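Long-range contact in FKBP-type peptidyl-prolyl cis-trans isomerase FkpA (Escherichia coli, PDB 1Q6I), which catalyses the cis-trans isomerization of peptidyl-proline bonds and so speeds protein folding in the bacterial periplasm: residues Ile194-Ala199 / Asn211-Phe216. Residues are numbered along the deposited sequence; the frame is centred on the assembly and turned at random.
Sequences IPPELA and NSTLVF. With FK5 (8-deethyl-8-[but-3-enyl]-ascomycin), chain C.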
ATOM      1  N   ILE A 194      23.928  14.535  26.001  1.00 23.90           N
ATOM      2  CA  ILE A 194      24.461  14.613  24.651  1.00 23.46           C
ATOM      3  C   ILE A 194      23.647  15.484  23.734  1.00 24.18           C
ATOM      4  O   ILE A 194      22.464  15.237  23.518  1.00 24.35           O
ATOM      5  CB  ILE A 194      24.576  13.184  24.067  1.00 24.64           C
ATOM      6  CG1 ILE A 194      25.295  12.232  25.039  1.00 25.28           C
ATOM      7  CG2 ILE A 194      25.303  13.186  22.727  1.00 23.14           C
ATOM      8  CD1 ILE A 194      25.333  10.708  24.559  1.00 24.61           C
ATOM      9  N   PRO A 195      24.293  16.517  23.196  1.00 24.52           N
ATOM     10  CA  PRO A 195      23.691  17.363  22.171  1.00 26.06           C
ATOM     11  C   PRO A 195      23.365  16.573  20.913  1.00 25.70           C
ATOM     12  O   PRO A 195      24.084  15.618  20.589  1.00 24.07           O
ATOM     13  CB  PRO A 195      24.788  18.372  21.808  1.00 26.18           C
ATOM     14  CG  PRO A 195      25.843  18.225  22.759  1.00 26.84           C
ATOM     15  CD  PRO A 195      25.648  16.954  23.553  1.00 24.95           C
ATOM     16  N   PRO A 196      22.306  16.981  20.218  1.00 24.63           N
ATOM     17  CA  PRO A 196      21.870  16.300  18.990  1.00 24.93           C
ATOM     18  C   PRO A 196      22.963  16.121  17.991  1.00 24.69           C
ATOM     19  O   PRO A 196      22.964  15.119  17.298  1.00 23.33           O
ATOM     20  CB  PRO A 196      20.807  17.249  18.391  1.00 24.98           C
ATOM     21  CG  PRO A 196      20.645  18.408  19.328  1.00 23.74           C
ATOM     22  CD  PRO A 196      21.436  18.113  20.573  1.00 24.79           C
ATOM     23  N   GLU A 197      23.894  17.066  17.898  1.00 26.63           N
ATOM     24  CA  GLU A 197      24.927  16.935  16.878  1.00 28.81           C
ATOM     25  C   GLU A 197      25.940  15.865  17.213  1.00 28.35           C
ATOM     26  O   GLU A 197      26.738  15.520  16.369  1.00 29.15           O
ATOM     27  CB  GLU A 197      25.633  18.260  16.573  1.00 31.22           C
ATOM     28  CG  GLU A 197      25.701  19.212  17.745  1.00 36.04           C
ATOM     29  CD  GLU A 197      24.370  19.938  17.991  1.00 38.28           C
ATOM     30  OE1 GLU A 197      23.816  20.540  17.033  1.00 36.81           O
ATOM     31  OE2 GLU A 197      23.890  19.897  19.144  1.00 37.04           O
ATOM     32  N   LEU A 198      25.955  15.389  18.452  1.00 26.82           N
ATOM     33  CA  LEU A 198      26.808  14.267  18.801  1.00 27.72           C
ATOM     34  C   LEU A 198      25.928  13.016  18.928  1.00 26.21           C
ATOM     35  O   LEU A 198      26.390  11.956  19.335  1.00 26.63           O
ATOM     36  CB  LEU A 198      27.593  14.521  20.110  1.00 28.41           C
ATOM     37  CG  LEU A 198      28.516  15.763  20.078  1.00 29.52           C
ATOM     38  CD1 LEU A 198      29.212  15.969  21.425  1.00 28.46           C
ATOM     39  CD2 LEU A 198      29.550  15.749  18.934  1.00 29.90           C
ATOM     40  N   ALA A 199      24.671  13.153  18.535  1.00 24.79           N
ATOM     41  CA  ALA A 199      23.704  12.070  18.588  1.00 24.14           C
ATOM     42  C   ALA A 199      23.004  11.802  17.247  1.00 22.42           C
ATOM     43  O   ALA A 199      23.670  11.440  16.283  1.00 21.54           O
ATOM     44  CB  ALA A 199      22.711  12.317  19.729  1.00 24.30           C
ATOM     45  N   ASN A 211      16.568  16.870  16.507  1.00 23.20           N
ATOM     46  CA  ASN A 211      17.431  17.650  17.371  1.00 22.56           C
ATOM     47  C   ASN A 211      17.190  17.394  18.846  1.00 22.77           C
ATOM     48  O   ASN A 211      17.131  18.313  19.644  1.00 23.58           O
ATOM     49  CB  ASN A 211      17.263  19.124  17.074  1.00 22.42           C
ATOM     50  CG  ASN A 211      18.021  19.546  15.863  1.00 21.94           C
ATOM     51  OD1 ASN A 211      18.960  18.872  15.458  1.00 23.54           O
ATOM     52  ND2 ASN A 211      17.643  20.675  15.287  1.00 19.17           N
ATOM     53  N   SER A 212      17.046  16.144  19.223  1.00 22.51           N
ATOM     54  CA  SER A 212      16.841  15.852  20.624  1.00 23.80           C
ATOM     55  C   SER A 212      18.143  15.757  21.420  1.00 23.09           C
ATOM     56  O   SER A 212      19.108  15.120  20.998  1.00 23.35           O
ATOM     57  CB  SER A 212      16.046  14.570  20.777  1.00 23.86           C
ATOM     58  OG  SER A 212      14.704  14.801  20.387  1.00 27.77           O
ATOM     59  N   THR A 213      18.184  16.421  22.570  1.00 23.32           N
ATOM     60  CA  THR A 213      19.316  16.228  23.464  1.00 23.04           C
ATOM     61  C   THR A 213      19.048  14.907  24.219  1.00 23.83           C
ATOM     62  O   THR A 213      17.935  14.704  24.716  1.00 20.99           O
ATOM     63  CB  THR A 213      19.476  17.408  24.435  1.00 22.29           C
ATOM     64  OG1 THR A 213      20.120  18.521  23.775  1.00 20.58           O
ATOM     65  CG2 THR A 213      20.448  17.011  25.613  1.00 22.43           C
ATOM     66  N   LEU A 214      20.053  14.023  24.346  1.00 23.98           N
ATOM     67  CA  LEU A 214      19.802  12.769  25.055  1.00 23.61           C
ATOM     68  C   LEU A 214      20.527  12.712  26.387  1.00 22.84           C
ATOM     69  O   LEU A 214      21.661  13.122  26.486  1.00 22.28           O
ATOM     70  CB  LEU A 214      20.200  11.564  24.208  1.00 23.78           C
ATOM     71  CG  LEU A 214      19.784  11.599  22.744  1.00 24.35           C
ATOM     72  CD1 LEU A 214      20.280  10.311  22.099  1.00 24.33           C
ATOM     73  CD2 LEU A 214      18.239  11.777  22.557  1.00 23.52           C
ATOM     74  N   VAL A 215      19.863  12.134  27.383  1.00 21.37           N
ATOM     75  CA  VAL A 215      20.406  11.950  28.705  1.00 20.89           C
ATOM     76  C   VAL A 215      20.647  10.444  28.923  1.00 23.51           C
ATOM     77  O   VAL A 215      19.708   9.647  28.960  1.00 25.26           O
ATOM     78  CB  VAL A 215      19.379  12.430  29.762  1.00 21.37           C
ATOM     79  CG1 VAL A 215      19.852  12.193  31.207  1.00 21.69           C
ATOM     80  CG2 VAL A 215      19.026  13.897  29.568  1.00 20.82           C
ATOM     81  N   PHE A 216      21.893  10.028  29.083  1.00 24.74           N
ATOM     82  CA  PHE A 216      22.143   8.622  29.357  1.00 24.28           C
ATOM     83  C   PHE A 216      22.773   8.414  30.741  1.00 24.26           C
ATOM     84  O   PHE A 216      23.752   9.099  31.099  1.00 23.86           O
ATOM     85  CB  PHE A 216      23.107   8.085  28.317  1.00 24.52           C
ATOM     86  CG  PHE A 216      22.490   7.835  26.979  1.00 25.51           C
ATOM     87  CD1 PHE A 216      21.808   6.671  26.734  1.00 27.82           C
ATOM     88  CD2 PHE A 216      22.631   8.742  25.963  1.00 26.09           C
ATOM     89  CE1 PHE A 216      21.258   6.432  25.524  1.00 27.82           C
ATOM     90  CE2 PHE A 216      22.082   8.507  24.763  1.00 26.96           C
ATOM     91  CZ  PHE A 216      21.402   7.347  24.531  1.00 27.45           C
TER
HETATM   92  C1  FK5 C 301      24.140   3.953  19.853  1.00 30.54           C
HETATM   93  C2  FK5 C 301      23.622   4.432  21.188  1.00 30.59           C
HETATM   94  C3  FK5 C 301      24.463   4.669  22.421  1.00 28.76           C
HETATM   95  C4  FK5 C 301      24.854   3.286  22.869  1.00 27.83           C
HETATM   96  C5  FK5 C 301      23.621   2.486  23.313  1.00 29.20           C
HETATM   97  C6  FK5 C 301      22.479   2.510  22.287  1.00 30.42           C
HETATM   98  C8  FK5 C 301      21.256   4.509  21.546  1.00 34.16           C
HETATM   99  C9  FK5 C 301      20.070   3.984  21.979  1.00 37.77           C
HETATM  100  C10 FK5 C 301      19.122   3.334  21.008  1.00 39.38           C
HETATM  101  C11 FK5 C 301      18.835   4.109  19.715  1.00 39.30           C
HETATM  102  C12 FK5 C 301      18.067   3.250  18.703  1.00 39.08           C
HETATM  103  C13 FK5 C 301      18.674   1.863  18.563  1.00 39.56           C
HETATM  104  C14 FK5 C 301      18.870   1.244  19.927  1.00 40.88           C
HETATM  105  C15 FK5 C 301      19.503  -0.147  19.876  1.00 40.93           C
HETATM  106  C16 FK5 C 301      18.477  -1.256  19.948  1.00 42.36           C
HETATM  107  C17 FK5 C 301      18.202  -1.998  18.646  1.00 42.14           C
HETATM  108  C18 FK5 C 301      19.252  -1.749  17.547  1.00 42.45           C
HETATM  109  C19 FK5 C 301      20.290  -2.857  17.396  1.00 40.86           C
HETATM  110  C20 FK5 C 301      20.946  -3.019  16.092  1.00 40.57           C
HETATM  111  C21 FK5 C 301      22.414  -3.309  15.991  1.00 39.83           C
HETATM  112  C22 FK5 C 301      23.257  -2.052  15.989  1.00 39.12           C
HETATM  113  C23 FK5 C 301      23.673  -1.409  17.281  1.00 37.47           C
HETATM  114  C24 FK5 C 301      24.346  -0.053  17.045  1.00 37.23           C
HETATM  115  C25 FK5 C 301      23.976   0.778  18.257  1.00 35.86           C
HETATM  116  C26 FK5 C 301      24.258   2.279  18.254  1.00 36.07           C
HETATM  117  C27 FK5 C 301      23.775   2.778  16.963  1.00 33.90           C
HETATM  118  C28 FK5 C 301      24.786   3.206  16.025  1.00 33.47           C
HETATM  119  C29 FK5 C 301      24.438   3.921  14.775  1.00 31.51           C
HETATM  120  C30 FK5 C 301      24.695   5.411  14.944  1.00 32.18           C
HETATM  121  C31 FK5 C 301      24.536   6.149  13.612  1.00 31.30           C
HETATM  122  C32 FK5 C 301      25.463   5.503  12.618  1.00 31.40           C
HETATM  123  C33 FK5 C 301      25.099   4.045  12.412  1.00 31.66           C
HETATM  124  C34 FK5 C 301      25.340   3.324  13.715  1.00 30.99           C
HETATM  125  C35 FK5 C 301      18.067   5.386  19.970  1.00 38.43           C
HETATM  126  C36 FK5 C 301      16.787  -1.609  18.225  1.00 41.93           C
HETATM  127  C37 FK5 C 301      20.689  -3.766  18.521  1.00 40.60           C
HETATM  128  C38 FK5 C 301      22.623  -4.159  14.739  1.00 41.00           C
HETATM  129  C39 FK5 C 301      23.297  -5.460  15.122  1.00 41.60           C
HETATM  130  C40 FK5 C 301      22.828  -6.725  14.541  1.00 41.66           C
HETATM  131  C41 FK5 C 301      24.772   0.188  19.394  1.00 37.38           C
HETATM  132  C42 FK5 C 301      22.301   2.832  16.701  1.00 35.54           C
HETATM  133  C43 FK5 C 301      17.532   1.392  16.516  1.00 43.31           C
HETATM  134  C44 FK5 C 301      20.731  -1.570  21.352  1.00 43.41           C
HETATM  135  C45 FK5 C 301      23.865   8.445  13.740  1.00 30.57           C
HETATM  136  N7  FK5 C 301      22.385   3.855  21.665  1.00 31.58           N
HETATM  137  O1  FK5 C 301      23.587   2.956  19.342  1.00 33.07           O
HETATM  138  O2  FK5 C 301      25.265   4.531  19.252  1.00 31.54           O
HETATM  139  O3  FK5 C 301      21.233   5.749  20.950  1.00 37.93           O
HETATM  140  O4  FK5 C 301      19.736   4.011  23.336  1.00 38.33           O
HETATM  141  O5  FK5 C 301      19.737   2.108  20.636  1.00 40.41           O
HETATM  142  O6  FK5 C 301      17.906   3.199  21.791  1.00 37.81           O
HETATM  143  O7  FK5 C 301      17.852   0.989  17.832  1.00 43.55           O
HETATM  144  O8  FK5 C 301      20.338  -0.267  20.995  1.00 42.10           O
HETATM  145  O9  FK5 C 301      23.712  -1.431  14.827  1.00 38.78           O
HETATM  146  O10 FK5 C 301      25.743  -0.162  16.991  1.00 35.21           O
HETATM  147  O11 FK5 C 301      24.915   7.500  13.735  1.00 31.94           O
HETATM  148  O12 FK5 C 301      25.426   6.174  11.394  1.00 33.33           O
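Ile194 and Leu214 face each other as an antiparallel, hydrogen-bonded pair, the last rung between strands 189-194 and 214-223 before the chain 195-199 curls away. Ile194 N donates to Leu214 O almost straight (2.7 Å, 178° at the hydrogen), and Leu214 N returns a bond of 2.8 Å to Ile194 O, arriving in the carbonyl plane. Thr213 CA adds a C-H contact to the same Ile194 O.

Both side chains of the pair lie on one face of the sheet. CG1 of Ile194 sits beside its own backbone N (chi1 -50°), and the extended chain carries CD1 obliquely against the Phe216 ring, 3.6 Å from CD2. At the ring's edge, O4 of the macrolide FK5 lies near the ring plane, 3.6 Å from Phe216 CE1. Ile194 is thus a second-shell neighbour, packed on a ring that touches the ligand. Leu214 CD1 instead reaches across to Ala199 CB, 3.9 Å away.

Beyond the bridge, Pro196 opens the 3-10 turn 196-198 and lays its ring along 211-213: CG is 3.5 Å from Asn211 O, while CD approaches Thr213 OG1, crossing that side chain at a slant. Thr213 OG1 is hydrogen-bonded to Arg107 NH1.

The contact sits at the base of the long loop 195-213 that joins the adjacent antiparallel strands 189-194 and 214-223 of the FKBP domain. Trp177 meets Phe216 edge-to-face, strand 141-150 flanks 214-216 through Leu150, Thr149 and Tyr146, and the long helix 70-111 packs on Pro195, Pro196 and Asn211 through Arg107 and Glu100.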